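Local structure of phosphoserine phosphatase (Homo sapiens, 6HYY) at residues Q100-S105 with F165-I170; G152-V157 with G176-E181. The protein catalyses the hydrolysis of O-phosphoserine to serine and inorganic phosphate, probably using a magnesium ion and an aspartyl-phosphate intermediate as in other haloacid dehalogenase-like hydrolases. All blocks are in the same frame, centred on the assembly; numbering follows the deposited sequence.

In the fold
Both contacts belong to the Rossmann-like sheet-and-helix core of the haloacid dehalogenase fold, and both involve helix 153-165, interaction 2 using its first turns and interaction 1 the loop that leaves its far end. Interaction 1 is apolar and only partly buried: an aromatic ring from the loop leans on the start of strand 100-105, at the end of the strand remote from the bound serine. Interaction 2 is buried and charged, joining two helix starts beside the active site. The two meet where Ile104 packs on Lys154 and Val157, so a single strand runs from outer aromatic packing to the serine pocket.

Interaction 1: residues Q100-S105 with F165-I170; sequences QVFLIS and FHFKKI. With SER (serine), chain E.
Phe167 and Phe102 bring their rings together at the end of the sheet remote from the bound serine, in the Rossmann-like haloacid dehalogenase core, where the loop leaving helix 153-165 turns back toward the sheet. The side chains come from opposite directions and the ring planes stand at 69°, an oblique meeting with the centroids 5.8 Å apart. Phe167 CE2 reaches Phe102 CE1 at 3.8 Å. This is the buried side of the contact: Phe102 is enclosed, with Leu161 of the helix also against it, while Phe167 leans on Ala12 of strand 12-16.

Toward Gln100 the contact reaches the surface. The aliphatic stem of Gln100 still touches closely, CG lying 3.6 Å from Phe167 CE1; the chain then bends at chi2 (-58°) and carries the amide away, where NE2 bonds to the carbonyl of Asn98. Phe167 itself is partly exposed. Across the sheet strand 100-105 pairs with strand 12-16, and at its far end Ser105 OG lies 3.0 Å from OG of the bound serine, well away from the aromatic pair. Back in the loop, Phe165 CB sits 3.6 Å above one face of the Phe167 ring, offset toward its rim.

Interaction 2: residues G152-V157 with G176-E181; sequences GGKGKV and GATDME. With SER (serine), chain E; PO4 (phosphate ion), chain C.
Lys154 sends its extended chain obliquely across to Thr178 and Asp179, bringing its ammonium group between the two side chains and the bound serine. CG stands anti to the carbonyl carbon (chi1 -74°), and the straight run beyond it carries NZ to a salt bridge with Asp179 OD1 at 2.6 Å. The nitrogen comes in from above the carboxylate, 35° out of its plane. The other oxygen faces a different way: OD2 takes the N-H of Gly176 on its anti lone pair at 2.9 Å, which holds the carboxylate against turning. A longer hydrogen bond runs from Lys154 NZ to Thr178 OG1, 3.2 Å in length. That hydroxyl sits between the backbone N and the carbonyl carbon (chi1 66°), and it also donates to O2 of a bound phosphate ion at 2.7 Å; Thr178 N bonds the same oxygen. NZ lies 2.4 Å from the O atom of the bound serine, a length too short to trust, and forms a salt bridge with Asp16, a magnesium ligand. With a methionine in place of Lys154, Asp179 OD1 and Asp16 would probably be left without their shared positive partner, and the bond to Thr178 OG1 would go too. The pairing of a helix-borne lysine with the Asp-Gly-Ala-Thr-Asp sequence that leads into helix 177-180 matches conserved motifs III and IV of the haloacid dehalogenase active site.

Interaction 1: residues Q100-S105 with F165-I170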
ATOM      1  N   GLN A 100       3.023   3.047  15.807  1.00 17.65           N
ATOM      2  CA  GLN A 100       1.864   3.445  15.009  1.00 17.42           C
ATOM      3  C   GLN A 100       2.009   2.891  13.596  1.00 18.63           C
ATOM      4  O   GLN A 100       3.029   3.121  12.943  1.00 18.81           O
ATOM      5  CB  GLN A 100       1.734   4.969  14.994  1.00 18.17           C
ATOM      6  CG  GLN A 100       1.562   5.527  16.428  1.00 24.13           C
ATOM      7  CD  GLN A 100       0.356   4.941  17.137  1.00 22.15           C
ATOM      8  OE1 GLN A 100      -0.777   5.255  16.790  1.00 28.65           O
ATOM      9  NE2 GLN A 100       0.592   4.058  18.121  1.00 21.63           N
ATOM     10  N   VAL A 101       1.024   2.117  13.139  1.00 17.54           N
ATOM     11  CA  VAL A 101       1.114   1.431  11.853  1.00 17.16           C
ATOM     12  C   VAL A 101       0.117   2.042  10.881  1.00 16.40           C
ATOM     13  O   VAL A 101      -1.061   2.225  11.213  1.00 17.71           O
ATOM     14  CB  VAL A 101       0.880  -0.075  12.033  1.00 16.72           C
ATOM     15  CG1 VAL A 101       0.933  -0.795  10.669  1.00 18.38           C
ATOM     16  CG2 VAL A 101       1.923  -0.660  12.999  1.00 18.25           C
ATOM     17  N   PHE A 102       0.581   2.329   9.659  1.00 16.23           N
ATOM     18  CA  PHE A 102      -0.228   2.991   8.647  1.00 18.09           C
ATOM     19  C   PHE A 102      -0.185   2.167   7.376  1.00 17.44           C
ATOM     20  O   PHE A 102       0.785   1.457   7.130  1.00 18.34           O
ATOM     21  CB  PHE A 102       0.268   4.426   8.327  1.00 18.30           C
ATOM     22  CG  PHE A 102       0.237   5.344   9.515  1.00 18.61           C
ATOM     23  CD1 PHE A 102       1.298   5.379  10.396  1.00 18.51           C
ATOM     24  CD2 PHE A 102      -0.854   6.163   9.741  1.00 20.32           C
ATOM     25  CE1 PHE A 102       1.265   6.219  11.521  1.00 19.51           C
ATOM     26  CE2 PHE A 102      -0.914   6.984  10.877  1.00 19.96           C
ATOM     27  CZ  PHE A 102       0.160   7.021  11.747  1.00 18.58           C
ATOM     28  N   LEU A 103      -1.250   2.276   6.584  1.00 18.73           N
ATOM     29  CA  LEU A 103      -1.303   1.699   5.253  1.00 16.20           C
ATOM     30  C   LEU A 103      -1.394   2.827   4.240  1.00 17.05           C
ATOM     31  O   LEU A 103      -2.221   3.735   4.392  1.00 19.61           O
ATOM     32  CB  LEU A 103      -2.505   0.761   5.108  1.00 17.83           C
ATOM     33  CG  LEU A 103      -2.601  -0.446   6.046  1.00 19.15           C
ATOM     34  CD1 LEU A 103      -3.793  -1.326   5.620  1.00 21.95           C
ATOM     35  CD2 LEU A 103      -1.311  -1.248   6.034  1.00 20.76           C
ATOM     36  N   ILE A 104      -0.551   2.777   3.210  1.00 17.71           N
ATOM     37  CA  ILE A 104      -0.547   3.794   2.162  1.00 18.20           C
ATOM     38  C   ILE A 104      -0.695   3.092   0.823  1.00 23.29           C
ATOM     39  O   ILE A 104       0.021   2.122   0.540  1.00 24.71           O
ATOM     40  CB  ILE A 104       0.735   4.658   2.174  1.00 19.99           C
ATOM     41  CG1 ILE A 104       0.982   5.222   3.570  1.00 22.13           C
ATOM     42  CG2 ILE A 104       0.602   5.787   1.147  1.00 25.98           C
ATOM     43  CD1 ILE A 104       2.289   5.993   3.687  1.00 23.74           C
ATOM     44  N   SER A 105      -1.627   3.566   0.004  1.00 21.65           N
ATOM     45  CA  SER A 105      -1.880   2.863  -1.244  1.00 21.09           C
ATOM     46  C   SER A 105      -2.368   3.818  -2.323  1.00 25.40           C
ATOM     47  O   SER A 105      -3.112   4.759  -2.050  1.00 23.07           O
ATOM     48  CB  SER A 105      -2.911   1.761  -1.030  1.00 24.71           C
ATOM     49  OG  SER A 105      -3.030   0.996  -2.219  1.00 26.12           O
ATOM     50  N   PHE A 165       1.843  14.434  13.769  1.00 19.63           N
ATOM     51  CA  PHE A 165       2.152  13.664  14.973  1.00 18.62           C
ATOM     52  C   PHE A 165       3.588  13.811  15.446  1.00 18.31           C
ATOM     53  O   PHE A 165       3.911  13.337  16.540  1.00 23.68           O
ATOM     54  CB  PHE A 165       1.875  12.166  14.731  1.00 19.98           C
ATOM     55  CG  PHE A 165       0.451  11.860  14.389  1.00 21.19           C
ATOM     56  CD1 PHE A 165      -0.532  11.900  15.359  1.00 21.92           C
ATOM     57  CD2 PHE A 165       0.103  11.495  13.093  1.00 21.05           C
ATOM     58  CE1 PHE A 165      -1.857  11.606  15.050  1.00 25.51           C
ATOM     59  CE2 PHE A 165      -1.226  11.199  12.768  1.00 21.30           C
ATOM     60  CZ  PHE A 165      -2.202  11.250  13.747  1.00 26.59           C
ATOM     61  N   HIS A 166       4.458  14.408  14.633  1.00 22.32           N
ATOM     62  CA  HIS A 166       5.862  14.647  14.974  1.00 23.98           C
ATOM     63  C   HIS A 166       6.600  13.350  15.312  1.00 24.10           C
ATOM     64  O   HIS A 166       7.359  13.280  16.269  1.00 26.51           O
ATOM     65  CB  HIS A 166       6.002  15.643  16.139  1.00 27.14           C
ATOM     66  CG  HIS A 166       5.545  17.040  15.843  1.00 30.00           C
ATOM     67  ND1 HIS A 166       5.135  17.462  14.598  1.00 30.89           N
ATOM     68  CD2 HIS A 166       5.455  18.124  16.652  1.00 30.56           C
ATOM     69  CE1 HIS A 166       4.808  18.742  14.648  1.00 29.12           C
ATOM     70  NE2 HIS A 166       4.993  19.167  15.885  1.00 35.05           N
ATOM     71  N   PHE A 167       6.369  12.283  14.542  1.00 20.97           N
ATOM     72  CA  PHE A 167       7.063  11.039  14.846  1.00 22.23           C
ATOM     73  C   PHE A 167       8.581  11.213  14.763  1.00 24.17           C
ATOM     74  O   PHE A 167       9.086  11.897  13.872  1.00 29.59           O
ATOM     75  CB  PHE A 167       6.642   9.937  13.867  1.00 22.19           C
ATOM     76  CG  PHE A 167       5.210   9.485  14.000  1.00 19.83           C
ATOM     77  CD1 PHE A 167       4.749   8.876  15.151  1.00 19.74           C
ATOM     78  CD2 PHE A 167       4.336   9.626  12.918  1.00 19.25           C
ATOM     79  CE1 PHE A 167       3.425   8.432  15.247  1.00 20.54           C
ATOM     80  CE2 PHE A 167       3.016   9.197  13.012  1.00 19.74           C
ATOM     81  CZ  PHE A 167       2.565   8.606  14.186  1.00 19.02           C
ATOM     82  N   LYS A 168       9.303  10.526  15.668  1.00 27.19           N
ATOM     83  CA  LYS A 168      10.770  10.567  15.672  1.00 30.93           C
ATOM     84  C   LYS A 168      11.379   9.785  14.520  1.00 30.25           C
ATOM     85  O   LYS A 168      12.365  10.223  13.918  1.00 32.44           O
ATOM     86  CB  LYS A 168      11.332  10.051  16.995  1.00 34.52           C
ATOM     87  CG  LYS A 168      10.559  10.565  18.134  1.00 41.86           C
ATOM     88  CD  LYS A 168      11.123  11.953  18.294  1.00 38.68           C
ATOM     89  CE  LYS A 168      10.441  12.622  19.436  1.00 43.63           C
ATOM     90  NZ  LYS A 168      10.771  11.922  20.638  1.00 34.39           N
ATOM     91  N   LYS A 169      10.814   8.631  14.194  1.00 24.82           N
ATOM     92  CA  LYS A 169      11.474   7.734  13.257  1.00 22.73           C
ATOM     93  C   LYS A 169      10.385   6.949  12.530  1.00 21.04           C
ATOM     94  O   LYS A 169       9.817   6.015  13.100  1.00 25.35           O
ATOM     95  CB  LYS A 169      12.441   6.809  13.976  1.00 23.55           C
ATOM     96  CG  LYS A 169      13.200   5.886  13.027  1.00 29.28           C
ATOM     97  CD  LYS A 169      14.572   5.542  13.575  1.00 40.00           C
ATOM     98  CE  LYS A 169      15.545   5.191  12.461  1.00 43.80           C
ATOM     99  NZ  LYS A 169      16.868   4.767  13.023  1.00 51.00           N
ATOM    100  N   ILE A 170      10.111   7.337  11.287  1.00 21.52           N
ATOM    101  CA  ILE A 170       9.124   6.674  10.436  1.00 19.68           C
ATOM    102  C   ILE A 170       9.852   5.802   9.420  1.00 21.83           C
ATOM    103  O   ILE A 170      10.720   6.278   8.679  1.00 22.09           O
ATOM    104  CB  ILE A 170       8.232   7.694   9.712  1.00 22.62           C
ATOM    105  CG1 ILE A 170       7.550   8.626  10.688  1.00 25.85           C
ATOM    106  CG2 ILE A 170       7.156   6.988   8.885  1.00 23.04           C
ATOM    107  CD1 ILE A 170       6.782   9.728   9.966  1.00 26.90           C
TER
HETATM  108  N   SER E 303      -1.217   0.593  -5.840  1.00 44.04           N
HETATM  109  CA  SER E 303      -0.652   1.069  -4.584  1.00 36.69           C
HETATM  110  C   SER E 303       0.449   2.086  -4.858  1.00 33.98           C
HETATM  111  O   SER E 303       1.543   1.931  -4.327  1.00 46.06           O
HETATM  112  CB  SER E 303      -0.078  -0.072  -3.773  1.00 37.75           C
HETATM  113  OG  SER E 303      -0.154   0.128  -2.381  1.00 32.75           O
HETATM  114  OXT SER E 303       0.303   3.046  -5.621  1.00 51.22           O

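Interaction 2: residues G152-V157 with G176-E181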
ATOM      1  N   GLY A 152       4.452  10.784  -6.403  1.00 31.78           N
ATOM      2  CA  GLY A 152       5.044  11.184  -5.149  1.00 27.47           C
ATOM      3  C   GLY A 152       4.097  11.180  -3.976  1.00 28.17           C
ATOM      4  O   GLY A 152       4.442  11.721  -2.920  1.00 28.43           O
ATOM      5  N   GLY A 153       2.910  10.593  -4.126  1.00 28.58           N
ATOM      6  CA  GLY A 153       1.904  10.696  -3.082  1.00 29.05           C
ATOM      7  C   GLY A 153       2.295  10.044  -1.771  1.00 25.59           C
ATOM      8  O   GLY A 153       1.881  10.502  -0.703  1.00 25.43           O
ATOM      9  N   LYS A 154       3.078   8.963  -1.820  1.00 24.99           N
ATOM     10  CA  LYS A 154       3.452   8.300  -0.573  1.00 22.28           C
ATOM     11  C   LYS A 154       4.324   9.207   0.284  1.00 21.31           C
ATOM     12  O   LYS A 154       4.159   9.261   1.508  1.00 20.87           O
ATOM     13  CB  LYS A 154       4.164   6.982  -0.867  1.00 23.93           C
ATOM     14  CG  LYS A 154       3.188   5.910  -1.341  1.00 28.85           C
ATOM     15  CD  LYS A 154       3.897   4.652  -1.773  1.00 31.55           C
ATOM     16  CE  LYS A 154       2.887   3.608  -2.215  1.00 32.44           C
ATOM     17  NZ  LYS A 154       3.519   2.567  -3.090  1.00 33.28           N
ATOM     18  N   GLY A 155       5.242   9.942  -0.347  1.00 22.91           N
ATOM     19  CA  GLY A 155       6.055  10.879   0.407  1.00 23.41           C
ATOM     20  C   GLY A 155       5.227  12.013   0.971  1.00 21.87           C
ATOM     21  O   GLY A 155       5.469  12.478   2.095  1.00 23.00           O
ATOM     22  N   LYS A 156       4.214  12.453   0.215  1.00 22.20           N
ATOM     23  CA  LYS A 156       3.324  13.495   0.720  1.00 23.31           C
ATOM     24  C   LYS A 156       2.562  13.020   1.953  1.00 20.18           C
ATOM     25  O   LYS A 156       2.354  13.788   2.899  1.00 23.46           O
ATOM     26  CB  LYS A 156       2.354  13.938  -0.372  1.00 27.48           C
ATOM     27  CG  LYS A 156       3.024  14.568  -1.582  1.00 32.61           C
ATOM     28  CD  LYS A 156       1.986  15.105  -2.559  1.00 36.30           C
ATOM     29  CE  LYS A 156       2.642  15.621  -3.836  1.00 43.66           C
ATOM     30  NZ  LYS A 156       2.607  14.614  -4.943  1.00 46.67           N
ATOM     31  N   VAL A 157       2.118  11.761   1.948  1.00 19.41           N
ATOM     32  CA  VAL A 157       1.441  11.215   3.122  1.00 19.76           C
ATOM     33  C   VAL A 157       2.377  11.236   4.324  1.00 20.40           C
ATOM     34  O   VAL A 157       1.995  11.646   5.424  1.00 20.94           O
ATOM     35  CB  VAL A 157       0.924   9.791   2.835  1.00 20.81           C
ATOM     36  CG1 VAL A 157       0.439   9.137   4.140  1.00 20.87           C
ATOM     37  CG2 VAL A 157      -0.197   9.842   1.814  1.00 24.58           C
ATOM     38  N   GLY A 176       8.220  -1.513  -4.184  1.00 20.94           N
ATOM     39  CA  GLY A 176       8.414  -0.827  -5.442  1.00 23.91           C
ATOM     40  C   GLY A 176       9.272   0.424  -5.330  1.00 23.12           C
ATOM     41  O   GLY A 176       9.581   0.907  -4.239  1.00 22.62           O
ATOM     42  N   ALA A 177       9.643   0.951  -6.498  1.00 22.58           N
ATOM     43  CA  ALA A 177      10.473   2.152  -6.514  1.00 25.59           C
ATOM     44  C   ALA A 177       9.759   3.349  -5.890  1.00 24.46           C
ATOM     45  O   ALA A 177      10.409   4.179  -5.236  1.00 25.00           O
ATOM     46  CB  ALA A 177      10.910   2.458  -7.949  1.00 24.80           C
ATOM     47  N   THR A 178       8.432   3.449  -6.048  1.00 25.00           N
ATOM     48  CA  THR A 178       7.715   4.557  -5.418  1.00 25.33           C
ATOM     49  C   THR A 178       7.785   4.482  -3.899  1.00 27.17           C
ATOM     50  O   THR A 178       7.740   5.517  -3.230  1.00 25.58           O
ATOM     51  CB  THR A 178       6.259   4.614  -5.880  1.00 30.28           C
ATOM     52  OG1 THR A 178       5.538   3.461  -5.414  1.00 32.03           O
ATOM     53  CG2 THR A 178       6.191   4.704  -7.397  1.00 33.15           C
ATOM     54  N   ASP A 179       7.913   3.281  -3.335  1.00 22.62           N
ATOM     55  CA  ASP A 179       8.125   3.152  -1.896  1.00 19.27           C
ATOM     56  C   ASP A 179       9.531   3.590  -1.506  1.00 24.39           C
ATOM     57  O   ASP A 179       9.722   4.334  -0.530  1.00 21.35           O
ATOM     58  CB  ASP A 179       7.862   1.699  -1.482  1.00 20.02           C
ATOM     59  CG  ASP A 179       6.524   1.227  -1.945  1.00 25.65           C
ATOM     60  OD1 ASP A 179       5.527   1.834  -1.534  1.00 24.05           O
ATOM     61  OD2 ASP A 179       6.452   0.260  -2.742  1.00 26.68           O
ATOM     62  N   MET A 180      10.533   3.131  -2.258  1.00 22.85           N
ATOM     63  CA  MET A 180      11.907   3.540  -2.004  1.00 22.38           C
ATOM     64  C   MET A 180      12.049   5.054  -2.081  1.00 23.11           C
ATOM     65  O   MET A 180      12.780   5.656  -1.286  1.00 25.07           O
ATOM     66  CB  MET A 180      12.845   2.861  -3.003  1.00 25.59           C
ATOM     67  CG  MET A 180      14.300   2.907  -2.613  1.00 27.61           C
ATOM     68  SD  MET A 180      15.224   1.761  -3.678  1.00 33.12           S
ATOM     69  CE  MET A 180      14.715   2.349  -5.281  1.00 40.47           C
ATOM     70  N   GLU A 181      11.342   5.687  -3.012  1.00 23.27           N
ATOM     71  CA  GLU A 181      11.428   7.131  -3.203  1.00 25.91           C
ATOM     72  C   GLU A 181      10.656   7.925  -2.156  1.00 27.47           C
ATOM     73  O   GLU A 181      10.711   9.156  -2.178  1.00 28.67           O
ATOM     74  CB  GLU A 181      10.946   7.490  -4.611  1.00 27.94           C
ATOM     75  CG  GLU A 181      11.906   7.000  -5.692  1.00 31.25           C
ATOM     76  CD  GLU A 181      11.358   7.138  -7.100  1.00 40.57           C
ATOM     77  OE1 GLU A 181      10.250   7.695  -7.267  1.00 44.27           O
ATOM     78  OE2 GLU A 181      12.035   6.658  -8.041  1.00 43.46           O
TER
HETATM   79  N   SER E 303      -1.217   0.593  -5.840  1.00 44.04           N
HETATM   80  CA  SER E 303      -0.652   1.069  -4.584  1.00 36.69           C
HETATM   81  C   SER E 303       0.449   2.086  -4.858  1.00 33.98           C
HETATM   82  O   SER E 303       1.543   1.931  -4.327  1.00 46.06           O
HETATM   83  CB  SER E 303      -0.078  -0.072  -3.773  1.00 37.75           C
HETATM   84  OG  SER E 303      -0.154   0.128  -2.381  1.00 32.75           O
HETATM   85  OXT SER E 303       0.303   3.046  -5.621  1.00 51.22           O
HETATM   86  P   PO4 C 301       5.687   0.963  -7.998  1.00 30.54           P
HETATM   87  O1  PO4 C 301       4.403   0.386  -7.462  1.00 45.01           O
HETATM   88  O2  PO4 C 301       6.554   1.426  -6.862  1.00 33.74           O
HETATM   89  O3  PO4 C 301       6.407  -0.087  -8.813  1.00 44.76           O
HETATM   90  O4  PO4 C 301       5.379   2.118  -8.924  1.00 49.05           O